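Local coordinates for octenoyl-CoA reductase/carboxylase (Streptomyces sp., PDB 4A0S), which probably catalyses the NADPH-dependent reductive carboxylation of 2-octenoyl-CoA, supplying an unusual extender unit for polyketide biosynthesis in the cinnabaramide pathway, at residues I74-V79 with R398-S403; G228-L233 with R404-V409; L28-E33 with W80-E85. One frame throughout, in Å; residues are numbered along the deposited sequence.

Contact 1 (I74-V79 with R398-S403); sequences INYNTV and RVVQTS. With NAP (NADP nicotinamide-adenine-dinucleotide phosphate), chain F.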
loop_
_atom_site.group_PDB
_atom_site.type_symbol
_atom_site.label_atom_id
_atom_site.label_comp_id
_atom_site.label_asym_id
_atom_site.label_seq_id
_atom_site.Cartn_x
_atom_site.Cartn_y
_atom_site.Cartn_z
ATOM N N ILE A 74 -11.870 32.119 4.987
ATOM C CA ILE A 74 -10.923 32.469 3.944
ATOM C C ILE A 74 -9.961 31.306 3.800
ATOM O O ILE A 74 -9.427 30.788 4.801
ATOM C CB ILE A 74 -10.148 33.764 4.253
ATOM C CG1 ILE A 74 -11.124 34.883 4.576
ATOM C CG2 ILE A 74 -9.246 34.134 3.075
ATOM C CD1 ILE A 74 -12.058 35.217 3.427
ATOM N N ASN A 75 -9.795 30.868 2.560
ATOM C CA ASN A 75 -8.766 29.931 2.230
ATOM C C ASN A 75 -7.789 30.622 1.357
ATOM O O ASN A 75 -8.084 31.678 0.797
ATOM C CB ASN A 75 -9.359 28.716 1.539
ATOM C CG ASN A 75 -9.946 27.781 2.524
ATOM O OD1 ASN A 75 -9.215 27.100 3.233
ATOM N ND2 ASN A 75 -11.258 27.797 2.646
ATOM N N TYR A 76 -6.606 30.049 1.242
ATOM C CA TYR A 76 -5.660 30.723 0.430
ATOM C C TYR A 76 -6.163 30.784 -0.997
ATOM O O TYR A 76 -5.906 31.754 -1.679
ATOM C CB TYR A 76 -4.236 30.179 0.570
ATOM C CG TYR A 76 -3.263 31.322 0.491
ATOM C CD1 TYR A 76 -3.016 31.948 -0.726
ATOM C CD2 TYR A 76 -2.642 31.826 1.626
ATOM C CE1 TYR A 76 -2.154 33.026 -0.832
ATOM C CE2 TYR A 76 -1.763 32.923 1.532
ATOM C CZ TYR A 76 -1.534 33.520 0.288
ATOM O OH TYR A 76 -0.657 34.579 0.132
ATOM N N ASN A 77 -6.920 29.775 -1.432
ATOM C CA ASN A 77 -7.414 29.799 -2.804
ATOM C C ASN A 77 -8.359 30.980 -3.057
ATOM O O ASN A 77 -8.454 31.471 -4.184
ATOM C CB ASN A 77 -8.017 28.455 -3.265
ATOM C CG ASN A 77 -9.320 28.092 -2.539
ATOM O OD1 ASN A 77 -9.719 28.735 -1.578
ATOM N ND2 ASN A 77 -9.988 27.040 -3.012
ATOM N N THR A 78 -9.016 31.439 -1.992
ATOM C CA THR A 78 -9.846 32.636 -2.026
ATOM C C THR A 78 -8.970 33.819 -2.371
ATOM O O THR A 78 -9.311 34.616 -3.245
ATOM C CB THR A 78 -10.545 32.880 -0.665
ATOM O OG1 THR A 78 -11.116 31.649 -0.200
ATOM C CG2 THR A 78 -11.644 33.971 -0.787
ATOM N N VAL A 79 -7.842 33.925 -1.674
ATOM C CA VAL A 79 -6.799 34.897 -1.978
ATOM C C VAL A 79 -6.267 34.751 -3.407
ATOM O O VAL A 79 -6.207 35.744 -4.126
ATOM C CB VAL A 79 -5.623 34.800 -0.979
ATOM C CG1 VAL A 79 -4.514 35.785 -1.336
ATOM C CG2 VAL A 79 -6.115 34.997 0.455
ATOM N N ARG A 398 -7.824 39.810 2.782
ATOM C CA ARG A 398 -6.607 40.599 2.858
ATOM C C ARG A 398 -5.761 40.146 4.039
ATOM O O ARG A 398 -4.543 40.040 3.934
ATOM C CB ARG A 398 -6.973 42.079 3.004
ATOM C CG ARG A 398 -5.798 43.036 3.075
ATOM C CD ARG A 398 -5.019 43.023 1.781
ATOM N NE ARG A 398 -4.020 44.080 1.745
ATOM C CZ ARG A 398 -3.033 44.150 0.856
ATOM N NH1 ARG A 398 -2.896 43.209 -0.072
ATOM N NH2 ARG A 398 -2.173 45.160 0.908
ATOM N N VAL A 399 -6.400 39.893 5.170
ATOM C CA VAL A 399 -5.670 39.430 6.348
ATOM C C VAL A 399 -4.849 38.198 5.998
ATOM O O VAL A 399 -3.652 38.161 6.249
ATOM C CB VAL A 399 -6.624 39.149 7.540
ATOM C CG1 VAL A 399 -5.972 38.193 8.544
ATOM C CG2 VAL A 399 -7.040 40.463 8.217
ATOM N N VAL A 400 -5.506 37.201 5.407
ATOM C CA VAL A 400 -4.834 35.979 4.980
ATOM C C VAL A 400 -3.800 36.258 3.902
ATOM O O VAL A 400 -2.693 35.747 3.962
ATOM C CB VAL A 400 -5.838 34.908 4.500
ATOM C CG1 VAL A 400 -5.091 33.699 3.868
ATOM C CG2 VAL A 400 -6.696 34.469 5.668
ATOM N N GLN A 401 -4.161 37.094 2.934
ATOM C CA GLN A 401 -3.196 37.518 1.925
ATOM C C GLN A 401 -1.919 38.088 2.536
ATOM O O GLN A 401 -0.822 37.783 2.083
ATOM C CB GLN A 401 -3.801 38.534 0.969
ATOM C CG GLN A 401 -2.832 38.890 -0.152
ATOM C CD GLN A 401 -3.424 39.852 -1.129
ATOM O OE1 GLN A 401 -4.231 40.684 -0.769
ATOM N NE2 GLN A 401 -3.014 39.749 -2.381
ATOM N N THR A 402 -2.073 38.914 3.564
ATOM C CA THR A 402 -0.935 39.606 4.151
ATOM C C THR A 402 -0.335 38.799 5.307
ATOM O O THR A 402 0.499 39.295 6.050
ATOM C CB THR A 402 -1.326 41.015 4.606
ATOM O OG1 THR A 402 -2.443 40.912 5.485
ATOM C CG2 THR A 402 -1.727 41.869 3.408
ATOM N N SER A 403 -0.772 37.545 5.434
ATOM C CA SER A 403 -0.238 36.602 6.405
ATOM C C SER A 403 -0.301 37.158 7.829
ATOM O O SER A 403 0.601 36.935 8.637
ATOM C CB SER A 403 1.176 36.153 5.999
ATOM O OG SER A 403 1.720 35.195 6.905
HETATM P PA NAP F . -2.294 30.154 5.313
HETATM O O1A NAP F . -3.406 29.939 6.407
HETATM O O2A NAP F . -2.028 31.569 4.894
HETATM O O5B NAP F . -1.004 29.561 5.904
HETATM C C5B NAP F . 0.122 29.503 5.051
HETATM C C4B NAP F . 1.347 29.509 5.951
HETATM O O4B NAP F . 2.472 29.400 5.068
HETATM C C3B NAP F . 1.513 30.822 6.746
HETATM O O3B NAP F . 1.334 30.475 8.104
HETATM C C2B NAP F . 2.982 31.181 6.585
HETATM O O2B NAP F . 3.798 30.560 7.577
HETATM C C1B NAP F . 3.355 30.594 5.270
HETATM N N9A NAP F . 3.017 31.580 4.213
HETATM C C8A NAP F . 2.020 32.479 4.175
HETATM N N7A NAP F . 2.045 33.153 3.018
HETATM C C5A NAP F . 3.069 32.662 2.334
HETATM C C6A NAP F . 3.595 32.976 1.106
HETATM N N6A NAP F . 3.019 33.917 0.359
HETATM N N1A NAP F . 4.650 32.295 0.685
HETATM C C2A NAP F . 5.196 31.329 1.419
HETATM N N3A NAP F . 4.741 31.014 2.611
HETATM C C4A NAP F . 3.675 31.670 3.078
HETATM O O3 NAP F . -2.625 29.295 4.003
HETATM P PN NAP F . -3.018 27.737 4.040
HETATM O O1N NAP F . -4.586 27.793 4.077
HETATM O O2N NAP F . -2.301 26.943 5.102
HETATM O O5D NAP F . -2.556 27.372 2.557
HETATM C C5D NAP F . -1.147 27.327 2.355
HETATM C C4D NAP F . -0.967 26.934 0.917
HETATM O O4D NAP F . -1.645 25.639 0.757
HETATM C C3D NAP F . -1.662 27.882 -0.062
HETATM O O3D NAP F . -0.732 27.956 -1.163
HETATM C C2D NAP F . -2.928 27.152 -0.454
HETATM O O2D NAP F . -3.370 27.522 -1.781
HETATM C C1D NAP F . -2.366 25.744 -0.504
HETATM N N1N NAP F . -3.461 24.857 -0.191
HETATM C C2N NAP F . -3.654 23.785 -1.035
HETATM C C3N NAP F . -4.688 22.952 -0.715
HETATM C C7N NAP F . -4.902 21.810 -1.631
HETATM O O7N NAP F . -4.124 21.560 -2.558
HETATM N N7N NAP F . -6.002 21.158 -1.369
HETATM C C4N NAP F . -5.509 23.159 0.398
HETATM C C5N NAP F . -5.317 24.223 1.261
HETATM C C6N NAP F . -4.271 25.081 0.963
HETATM P P2B NAP F . 5.268 31.192 7.746
HETATM O O1X NAP F . 5.576 30.529 9.202
HETATM O O2X NAP F . 6.277 30.605 6.635
HETATM O O3X NAP F . 4.975 32.673 7.713
HETATM O O HOH W 1 0.635 35.791 2.206
#
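Val400 fits among Ile74, Tyr76 and Val79, where two short helices, 76-82 and 393-401, pack together in the GroES-like part of a medium-chain dehydrogenase/reductase fold. Its two methyls divide the work. CG1, anti to the backbone N (chi1 172°), meets Val79 CG2 and Tyr76, while CG2 slides past the Ile74 side chain and lies 3.7 Å from Ile74 CG2.

Tyr76 is the residue to follow outward, because it leaves the helix pair and reaches to the cofactor. Its CB rests on the nicotinamide ribose, 3.5 Å from NAP C2D. Tyr76 CG is 3.8 Å from NAP C3D of the same sugar, and CD2 then comes to 3.3 Å from NAP O2A, a diphosphate oxygen that lies in the plane of the ring at its edge. On the protein side CD2 is 3.8 Å from Val400 CG1, which approaches the ring obliquely. CE2 is also near O2A and the Val400 carbonyl oxygen. At the tip, OH is 2.7 Å from a water that donates a hydrogen bond to Gln401 O, bridging the side chain to the last turn of the other helix. An alanine here would probably open a gap beside Val400 CG1 and leave that water without its hydroxyl partner.

At Ser403 a Schellman motif closes helix 393-401. Gln401 lays its CB and CG against Val79, while its amide reaches the backbone of Lys44 and Val46. Gln401 OE1 also takes Arg398 NH1 at 2.9 Å, the donor standing above the carbonyl plane.

Contact 2 (G228-L233 with R404-V409); sequences GASGGL and RQVGKV. With NAP (NADP nicotinamide-adenine-dinucleotide phosphate), chain F.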
loop_
_atom_site.group_PDB
_atom_site.type_symbol
_atom_site.label_atom_id
_atom_site.label_comp_id
_atom_site.label_asym_id
_atom_site.label_seq_id
_atom_site.Cartn_x
_atom_site.Cartn_y
_atom_site.Cartn_z
ATOM N N GLY A 228 5.110 26.331 7.284
ATOM C CA GLY A 228 4.015 27.288 7.420
ATOM C C GLY A 228 3.012 26.787 8.433
ATOM O O GLY A 228 1.799 26.790 8.181
ATOM N N ALA A 229 3.530 26.360 9.586
ATOM C CA ALA A 229 2.770 25.507 10.497
ATOM C C ALA A 229 1.616 26.202 11.214
ATOM O O ALA A 229 0.689 25.547 11.658
ATOM C CB ALA A 229 3.694 24.848 11.503
ATOM N N SER A 230 1.684 27.521 11.350
ATOM C CA SER A 230 0.665 28.245 12.116
ATOM C C SER A 230 -0.552 28.611 11.278
ATOM O O SER A 230 -1.582 29.055 11.822
ATOM C CB SER A 230 1.255 29.523 12.729
ATOM O OG SER A 230 1.576 30.441 11.702
ATOM N N GLY A 231 -0.443 28.419 9.963
ATOM C CA GLY A 231 -1.550 28.740 9.049
ATOM C C GLY A 231 -2.663 27.707 9.050
ATOM O O GLY A 231 -2.705 26.844 9.917
ATOM N N GLY A 232 -3.566 27.816 8.072
ATOM C CA GLY A 232 -4.735 26.959 7.983
ATOM C C GLY A 232 -4.365 25.488 7.875
ATOM O O GLY A 232 -4.815 24.669 8.665
ATOM N N LEU A 233 -3.514 25.150 6.920
ATOM C CA LEU A 233 -3.075 23.772 6.783
ATOM C C LEU A 233 -2.273 23.281 7.966
ATOM O O LEU A 233 -2.534 22.188 8.488
ATOM C CB LEU A 233 -2.210 23.603 5.548
ATOM C CG LEU A 233 -2.919 23.626 4.210
ATOM C CD1 LEU A 233 -1.836 23.594 3.149
ATOM C CD2 LEU A 233 -3.900 22.434 4.100
ATOM N N ARG A 404 -1.397 37.847 8.137
ATOM C CA ARG A 404 -1.570 38.459 9.442
ATOM C C ARG A 404 -2.338 37.559 10.389
ATOM O O ARG A 404 -2.529 37.897 11.558
ATOM C CB ARG A 404 -2.286 39.802 9.309
ATOM C CG ARG A 404 -1.411 40.917 8.724
ATOM C CD ARG A 404 -2.213 42.199 8.557
ATOM N NE ARG A 404 -2.671 42.742 9.833
ATOM C CZ ARG A 404 -1.898 43.398 10.691
ATOM N NH1 ARG A 404 -0.616 43.584 10.422
ATOM N NH2 ARG A 404 -2.402 43.856 11.833
ATOM N N GLN A 405 -2.790 36.417 9.872
ATOM C CA GLN A 405 -3.533 35.460 10.662
ATOM C C GLN A 405 -2.692 34.246 11.057
ATOM O O GLN A 405 -1.671 33.961 10.462
ATOM C CB GLN A 405 -4.737 34.981 9.858
ATOM C CG GLN A 405 -4.514 33.720 9.039
ATOM C CD GLN A 405 -3.569 33.891 7.852
ATOM O OE1 GLN A 405 -3.013 34.962 7.612
ATOM N NE2 GLN A 405 -3.400 32.819 7.099
ATOM N N VAL A 406 -3.139 33.555 12.086
ATOM C CA VAL A 406 -2.717 32.196 12.301
ATOM C C VAL A 406 -3.996 31.384 12.218
ATOM O O VAL A 406 -5.100 31.933 12.386
ATOM C CB VAL A 406 -1.993 32.020 13.652
ATOM C CG1 VAL A 406 -0.761 32.896 13.671
ATOM C CG2 VAL A 406 -2.932 32.350 14.836
ATOM N N GLY A 407 -3.856 30.094 11.927
ATOM C CA GLY A 407 -5.004 29.240 11.820
ATOM C C GLY A 407 -5.927 29.724 10.732
ATOM O O GLY A 407 -5.494 30.044 9.626
ATOM N N LYS A 408 -7.206 29.794 11.070
ATOM C CA LYS A 408 -8.239 30.015 10.098
ATOM C C LYS A 408 -9.048 31.239 10.448
ATOM O O LYS A 408 -9.442 31.444 11.596
ATOM C CB LYS A 408 -9.185 28.817 10.045
ATOM C CG LYS A 408 -8.633 27.557 9.385
ATOM C CD LYS A 408 -8.390 27.698 7.890
ATOM C CE LYS A 408 -9.630 28.177 7.165
ATOM N NZ LYS A 408 -9.450 28.160 5.699
ATOM N N VAL A 409 -9.307 32.028 9.428
ATOM C CA VAL A 409 -10.182 33.166 9.557
ATOM C C VAL A 409 -11.546 32.758 9.060
ATOM O O VAL A 409 -11.721 32.451 7.891
ATOM C CB VAL A 409 -9.691 34.367 8.757
ATOM C CG1 VAL A 409 -10.657 35.542 8.980
ATOM C CG2 VAL A 409 -8.312 34.758 9.216
HETATM P PA NAP F . -2.294 30.154 5.313
HETATM O O1A NAP F . -3.406 29.939 6.407
HETATM O O2A NAP F . -2.028 31.569 4.894
HETATM O O5B NAP F . -1.004 29.561 5.904
HETATM C C5B NAP F . 0.122 29.503 5.051
HETATM C C4B NAP F . 1.347 29.509 5.951
HETATM O O4B NAP F . 2.472 29.400 5.068
HETATM C C3B NAP F . 1.513 30.822 6.746
HETATM O O3B NAP F . 1.334 30.475 8.104
HETATM C C2B NAP F . 2.982 31.181 6.585
HETATM O O2B NAP F . 3.798 30.560 7.577
HETATM C C1B NAP F . 3.355 30.594 5.270
HETATM N N9A NAP F . 3.017 31.580 4.213
HETATM C C8A NAP F . 2.020 32.479 4.175
HETATM N N7A NAP F . 2.045 33.153 3.018
HETATM C C5A NAP F . 3.069 32.662 2.334
HETATM C C6A NAP F . 3.595 32.976 1.106
HETATM N N6A NAP F . 3.019 33.917 0.359
HETATM N N1A NAP F . 4.650 32.295 0.685
HETATM C C2A NAP F . 5.196 31.329 1.419
HETATM N N3A NAP F . 4.741 31.014 2.611
HETATM C C4A NAP F . 3.675 31.670 3.078
HETATM O O3 NAP F . -2.625 29.295 4.003
HETATM P PN NAP F . -3.018 27.737 4.040
HETATM O O1N NAP F . -4.586 27.793 4.077
HETATM O O2N NAP F . -2.301 26.943 5.102
HETATM O O5D NAP F . -2.556 27.372 2.557
HETATM C C5D NAP F . -1.147 27.327 2.355
HETATM C C4D NAP F . -0.967 26.934 0.917
HETATM O O4D NAP F . -1.645 25.639 0.757
HETATM C C3D NAP F . -1.662 27.882 -0.062
HETATM O O3D NAP F . -0.732 27.956 -1.163
HETATM C C2D NAP F . -2.928 27.152 -0.454
HETATM O O2D NAP F . -3.370 27.522 -1.781
HETATM C C1D NAP F . -2.366 25.744 -0.504
HETATM N N1N NAP F . -3.461 24.857 -0.191
HETATM C C2N NAP F . -3.654 23.785 -1.035
HETATM C C3N NAP F . -4.688 22.952 -0.715
HETATM C C7N NAP F . -4.902 21.810 -1.631
HETATM O O7N NAP F . -4.124 21.560 -2.558
HETATM N N7N NAP F . -6.002 21.158 -1.369
HETATM C C4N NAP F . -5.509 23.159 0.398
HETATM C C5N NAP F . -5.317 24.223 1.261
HETATM C C6N NAP F . -4.271 25.081 0.963
HETATM P P2B NAP F . 5.268 31.192 7.746
HETATM O O1X NAP F . 5.576 30.529 9.202
HETATM O O2X NAP F . 6.277 30.605 6.635
HETATM O O3X NAP F . 4.975 32.673 7.713
HETATM O O HOH W 2 -0.192 31.622 10.124
#
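Ser230 and Gly407 share the one direct hydrogen bond between these segments. Gly407 N points at Ser230 O, nearly straight at 170° and in the carbonyl plane; the modelled 2.5 Å between Gly407 N and Ser230 O is unusually short and probably doubtful in its exact value. The bond ties the glycine-rich loop of the Rossmann domain to the chain just before strand 408-412.

Most of the other polar contacts run through the cofactor. Gly232 N gives a 2.7 Å bond to NAP O1A, and Leu233 N one of 2.8 Å to NAP O2N, both from the first turn of helix 232-243. Across from them, the bend in the Gln405 chain (chi2 -69°) turns CD toward the diphosphate. Gln405 NE2 reaches NAP O2A at 2.9 Å and makes a weak bond to NAP O1A. A water joins Ser230 OG, Gln405 O and the ribose hydroxyl NAP O3B.

Van der Waals touching is light: Val406 CG1 lies 4.0 Å from Ser230 CB, and Lys408 CD is 3.7 Å from Gly232 CA. Lys408 NZ itself goes to Ile74 O and Ser73 OG. The glycines matter for fit, since a CB on Gly231 would fall 1.9 Å from NAP O5B.

The diphosphate is thus met here by neutral N-H groups from both sides of the contact; the start of helix 232-243 probably helps to offset its negative charge, and the two segments are joined partly through the cofactor.

Contact 3 (L28-E33 with W80-E85); sequences LHLRAE and WSAMFE. With NAP (NADP nicotinamide-adenine-dinucleotide phosphate), chain F.
The Phe84 ring meets Leu30 and Arg31 obliquely, Leu30 CD1 coming to 4.1 Å from Phe84 CE1 and the Arg31 carbonyl oxygen standing slightly farther from the same atom. One face of this ring carries Ser81 O, 3.7 Å above the plane and displaced toward the rim. The second flat group, Trp80, serves the cofactor instead. Both hydroxyl oxygens of the nicotinamide ribose come to its edge, and NE1 donates to NAP O2D over 2.8 Å with an N-H...O angle of 145°. The Tyr76 ring meets the indole at a tilt, and the bound octanoyl-CoA also touches Trp80.

Leu30 carries most of the packing between the segments. From the backbone it heads toward segment 80-85, and chi2 of 166° sets CD1 anti to CA, stretched out to 3.1 Å from Ser81 O, a tight approach. The other branch, CD2, lies over the backbone of the next residue, 3.6 Å from Ala82 CA.

What meets here is strand 24-31, from an antiparallel sheet, and the C-terminal end of helix 76-82 in the GroES-like region. A Schellman motif finishes the helix: Phe84 has positive phi, its N bonds back to Ser81 O, and Glu85 N bonds to Trp80 O at 2.9 Å. Ser81 O therefore accepts the Phe84 N-H hydrogen bond while also bordering Leu30 and the Phe84 ring. Ser81 OG bonds back to Asn77 O, and Ser81 CB touches Leu30 CD1. Around the leucine, Thr89 and Phe90 of helix 89-97 and Ser49 of helix 46-49 add further walls.

At the end of the strand, Arg31 NH2 makes a salt bridge to Glu33 OE2 at 3.1 Å, meeting the anti side of the carboxylate 25° out of its plane.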
loop_
_atom_site.group_PDB
_atom_site.type_symbol
_atom_site.label_atom_id
_atom_site.label_comp_id
_atom_site.label_asym_id
_atom_site.label_seq_id
_atom_site.Cartn_x
_atom_site.Cartn_y
_atom_site.Cartn_z
ATOM N N LEU A 28 -19.800 37.203 -1.815
ATOM C CA LEU A 28 -18.460 37.667 -2.063
ATOM C C LEU A 28 -18.090 37.072 -3.396
ATOM O O LEU A 28 -18.120 35.854 -3.560
ATOM C CB LEU A 28 -17.495 37.170 -0.988
ATOM C CG LEU A 28 -16.114 37.828 -1.038
ATOM C CD1 LEU A 28 -16.170 39.306 -0.580
ATOM C CD2 LEU A 28 -15.140 37.017 -0.215
ATOM N N HIS A 29 -17.769 37.930 -4.359
ATOM C CA HIS A 29 -17.471 37.431 -5.689
ATOM C C HIS A 29 -16.473 38.282 -6.419
ATOM O O HIS A 29 -16.145 39.406 -6.005
ATOM C CB HIS A 29 -18.752 37.331 -6.517
ATOM C CG HIS A 29 -19.396 38.652 -6.784
ATOM N ND1 HIS A 29 -20.185 39.293 -5.851
ATOM C CD2 HIS A 29 -19.367 39.454 -7.875
ATOM C CE1 HIS A 29 -20.612 40.437 -6.359
ATOM N NE2 HIS A 29 -20.135 40.557 -7.587
ATOM N N LEU A 30 -15.997 37.722 -7.519
ATOM C CA LEU A 30 -15.167 38.449 -8.449
ATOM C C LEU A 30 -15.971 38.682 -9.708
ATOM O O LEU A 30 -16.995 38.013 -9.948
ATOM C CB LEU A 30 -13.914 37.651 -8.759
ATOM C CG LEU A 30 -13.084 37.259 -7.534
ATOM C CD1 LEU A 30 -12.110 36.203 -7.973
ATOM C CD2 LEU A 30 -12.381 38.462 -6.926
ATOM N N ARG A 31 -15.491 39.623 -10.510
ATOM C CA ARG A 31 -16.126 40.001 -11.746
ATOM C C ARG A 31 -15.171 39.667 -12.879
ATOM O O ARG A 31 -13.988 39.985 -12.811
ATOM C CB ARG A 31 -16.435 41.501 -11.733
ATOM C CG ARG A 31 -17.451 41.929 -10.670
ATOM C CD ARG A 31 -18.876 41.509 -11.029
ATOM N NE ARG A 31 -19.346 42.171 -12.251
ATOM C CZ ARG A 31 -20.168 41.620 -13.144
ATOM N NH1 ARG A 31 -20.625 40.388 -12.966
ATOM N NH2 ARG A 31 -20.528 42.306 -14.224
ATOM N N ALA A 32 -15.683 38.999 -13.910
ATOM C CA ALA A 32 -14.867 38.585 -15.051
ATOM C C ALA A 32 -14.120 39.753 -15.681
ATOM O O ALA A 32 -12.976 39.594 -16.122
ATOM C CB ALA A 32 -15.724 37.880 -16.096
ATOM N N GLU A 33 -14.777 40.909 -15.713
ATOM C CA GLU A 33 -14.212 42.133 -16.279
ATOM C C GLU A 33 -12.935 42.565 -15.573
ATOM O O GLU A 33 -12.125 43.281 -16.160
ATOM C CB GLU A 33 -15.238 43.264 -16.252
ATOM C CG GLU A 33 -15.952 43.440 -14.898
ATOM C CD GLU A 33 -17.010 44.536 -14.914
ATOM O OE1 GLU A 33 -16.726 45.639 -15.431
ATOM O OE2 GLU A 33 -18.123 44.298 -14.392
ATOM N N TRP A 80 -5.863 33.542 -3.804
ATOM C CA TRP A 80 -5.393 33.327 -5.172
ATOM C C TRP A 80 -6.451 33.809 -6.163
ATOM O O TRP A 80 -6.120 34.510 -7.111
ATOM C CB TRP A 80 -5.098 31.851 -5.465
ATOM C CG TRP A 80 -3.995 31.234 -4.680
ATOM C CD1 TRP A 80 -4.052 30.061 -3.981
ATOM C CD2 TRP A 80 -2.677 31.750 -4.492
ATOM N NE1 TRP A 80 -2.843 29.806 -3.383
ATOM C CE2 TRP A 80 -1.985 30.830 -3.670
ATOM C CE3 TRP A 80 -2.016 32.905 -4.927
ATOM C CZ2 TRP A 80 -0.651 31.021 -3.285
ATOM C CZ3 TRP A 80 -0.693 33.101 -4.550
ATOM C CH2 TRP A 80 -0.021 32.158 -3.738
ATOM N N SER A 81 -7.712 33.421 -5.932
ATOM C CA SER A 81 -8.851 33.852 -6.760
ATOM C C SER A 81 -8.911 35.348 -6.929
ATOM O O SER A 81 -9.010 35.854 -8.044
ATOM C CB SER A 81 -10.186 33.473 -6.119
ATOM O OG SER A 81 -10.359 32.092 -6.078
ATOM N N ALA A 82 -8.928 36.047 -5.800
ATOM C CA ALA A 82 -9.085 37.492 -5.790
ATOM C C ALA A 82 -7.877 38.208 -6.384
ATOM O O ALA A 82 -7.956 39.380 -6.745
ATOM C CB ALA A 82 -9.355 37.969 -4.398
ATOM N N MET A 83 -6.752 37.505 -6.457
ATOM C CA MET A 83 -5.561 38.002 -7.140
ATOM C C MET A 83 -5.518 37.611 -8.617
ATOM O O MET A 83 -4.603 38.025 -9.340
ATOM C CB MET A 83 -4.308 37.449 -6.467
ATOM C CG MET A 83 -4.030 38.000 -5.098
ATOM S SD MET A 83 -2.676 37.122 -4.299
ATOM C CE MET A 83 -1.325 37.365 -5.414
ATOM N N PHE A 84 -6.490 36.804 -9.050
ATOM C CA PHE A 84 -6.486 36.180 -10.389
ATOM C C PHE A 84 -5.212 35.364 -10.677
ATOM O O PHE A 84 -4.792 35.195 -11.828
ATOM C CB PHE A 84 -6.812 37.207 -11.487
ATOM C CG PHE A 84 -8.042 38.036 -11.191
ATOM C CD1 PHE A 84 -9.320 37.521 -11.395
ATOM C CD2 PHE A 84 -7.921 39.341 -10.698
ATOM C CE1 PHE A 84 -10.465 38.288 -11.112
ATOM C CE2 PHE A 84 -9.057 40.111 -10.410
ATOM C CZ PHE A 84 -10.328 39.582 -10.624
ATOM N N GLU A 85 -4.628 34.827 -9.608
ATOM C CA GLU A 85 -3.427 34.003 -9.692
ATOM C C GLU A 85 -3.658 32.520 -9.353
ATOM O O GLU A 85 -4.553 32.189 -8.578
ATOM C CB GLU A 85 -2.347 34.569 -8.788
ATOM C CG GLU A 85 -1.788 35.871 -9.285
ATOM C CD GLU A 85 -0.524 36.245 -8.562
ATOM O OE1 GLU A 85 -0.151 35.521 -7.615
ATOM O OE2 GLU A 85 0.105 37.250 -8.945
HETATM P PA NAP F . -2.294 30.154 5.313
HETATM O O1A NAP F . -3.406 29.939 6.407
HETATM O O2A NAP F . -2.028 31.569 4.894
HETATM O O5B NAP F . -1.004 29.561 5.904
HETATM C C5B NAP F . 0.122 29.503 5.051
HETATM C C4B NAP F . 1.347 29.509 5.951
HETATM O O4B NAP F . 2.472 29.400 5.068
HETATM C C3B NAP F . 1.513 30.822 6.746
HETATM O O3B NAP F . 1.334 30.475 8.104
HETATM C C2B NAP F . 2.982 31.181 6.585
HETATM O O2B NAP F . 3.798 30.560 7.577
HETATM C C1B NAP F . 3.355 30.594 5.270
HETATM N N9A NAP F . 3.017 31.580 4.213
HETATM C C8A NAP F . 2.020 32.479 4.175
HETATM N N7A NAP F . 2.045 33.153 3.018
HETATM C C5A NAP F . 3.069 32.662 2.334
HETATM C C6A NAP F . 3.595 32.976 1.106
HETATM N N6A NAP F . 3.019 33.917 0.359
HETATM N N1A NAP F . 4.650 32.295 0.685
HETATM C C2A NAP F . 5.196 31.329 1.419
HETATM N N3A NAP F . 4.741 31.014 2.611
HETATM C C4A NAP F . 3.675 31.670 3.078
HETATM O O3 NAP F . -2.625 29.295 4.003
HETATM P PN NAP F . -3.018 27.737 4.040
HETATM O O1N NAP F . -4.586 27.793 4.077
HETATM O O2N NAP F . -2.301 26.943 5.102
HETATM O O5D NAP F . -2.556 27.372 2.557
HETATM C C5D NAP F . -1.147 27.327 2.355
HETATM C C4D NAP F . -0.967 26.934 0.917
HETATM O O4D NAP F . -1.645 25.639 0.757
HETATM C C3D NAP F . -1.662 27.882 -0.062
HETATM O O3D NAP F . -0.732 27.956 -1.163
HETATM C C2D NAP F . -2.928 27.152 -0.454
HETATM O O2D NAP F . -3.370 27.522 -1.781
HETATM C C1D NAP F . -2.366 25.744 -0.504
HETATM N N1N NAP F . -3.461 24.857 -0.191
HETATM C C2N NAP F . -3.654 23.785 -1.035
HETATM C C3N NAP F . -4.688 22.952 -0.715
HETATM C C7N NAP F . -4.902 21.810 -1.631
HETATM O O7N NAP F . -4.124 21.560 -2.558
HETATM N N7N NAP F . -6.002 21.158 -1.369
HETATM C C4N NAP F . -5.509 23.159 0.398
HETATM C C5N NAP F . -5.317 24.223 1.261
HETATM C C6N NAP F . -4.271 25.081 0.963
HETATM P P2B NAP F . 5.268 31.192 7.746
HETATM O O1X NAP F . 5.576 30.529 9.202
HETATM O O2X NAP F . 6.277 30.605 6.635
HETATM O O3X NAP F . 4.975 32.673 7.713
#

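Contact 1 sits between the other two: its centre is 10 Å from that of contact 2 and 12 Å from that of contact 3, whereas contacts 2 and 3 lie 22 Å apart, with nearest atoms about 9 Å away. Contacts 1 and 3 share helix 76-82. Contacts 1 and 2 use helix 393-401 and then strand 408-412, and are joined by backbone pairing of Ile74 with Val409. Along the chain, contact 3 closes before contact 2 opens, and contact 1 interleaves with both. The late segments thus return to the early GroES-like part, with the Rossmann loop 228-233 alongside, and all three contacts touch one NADP.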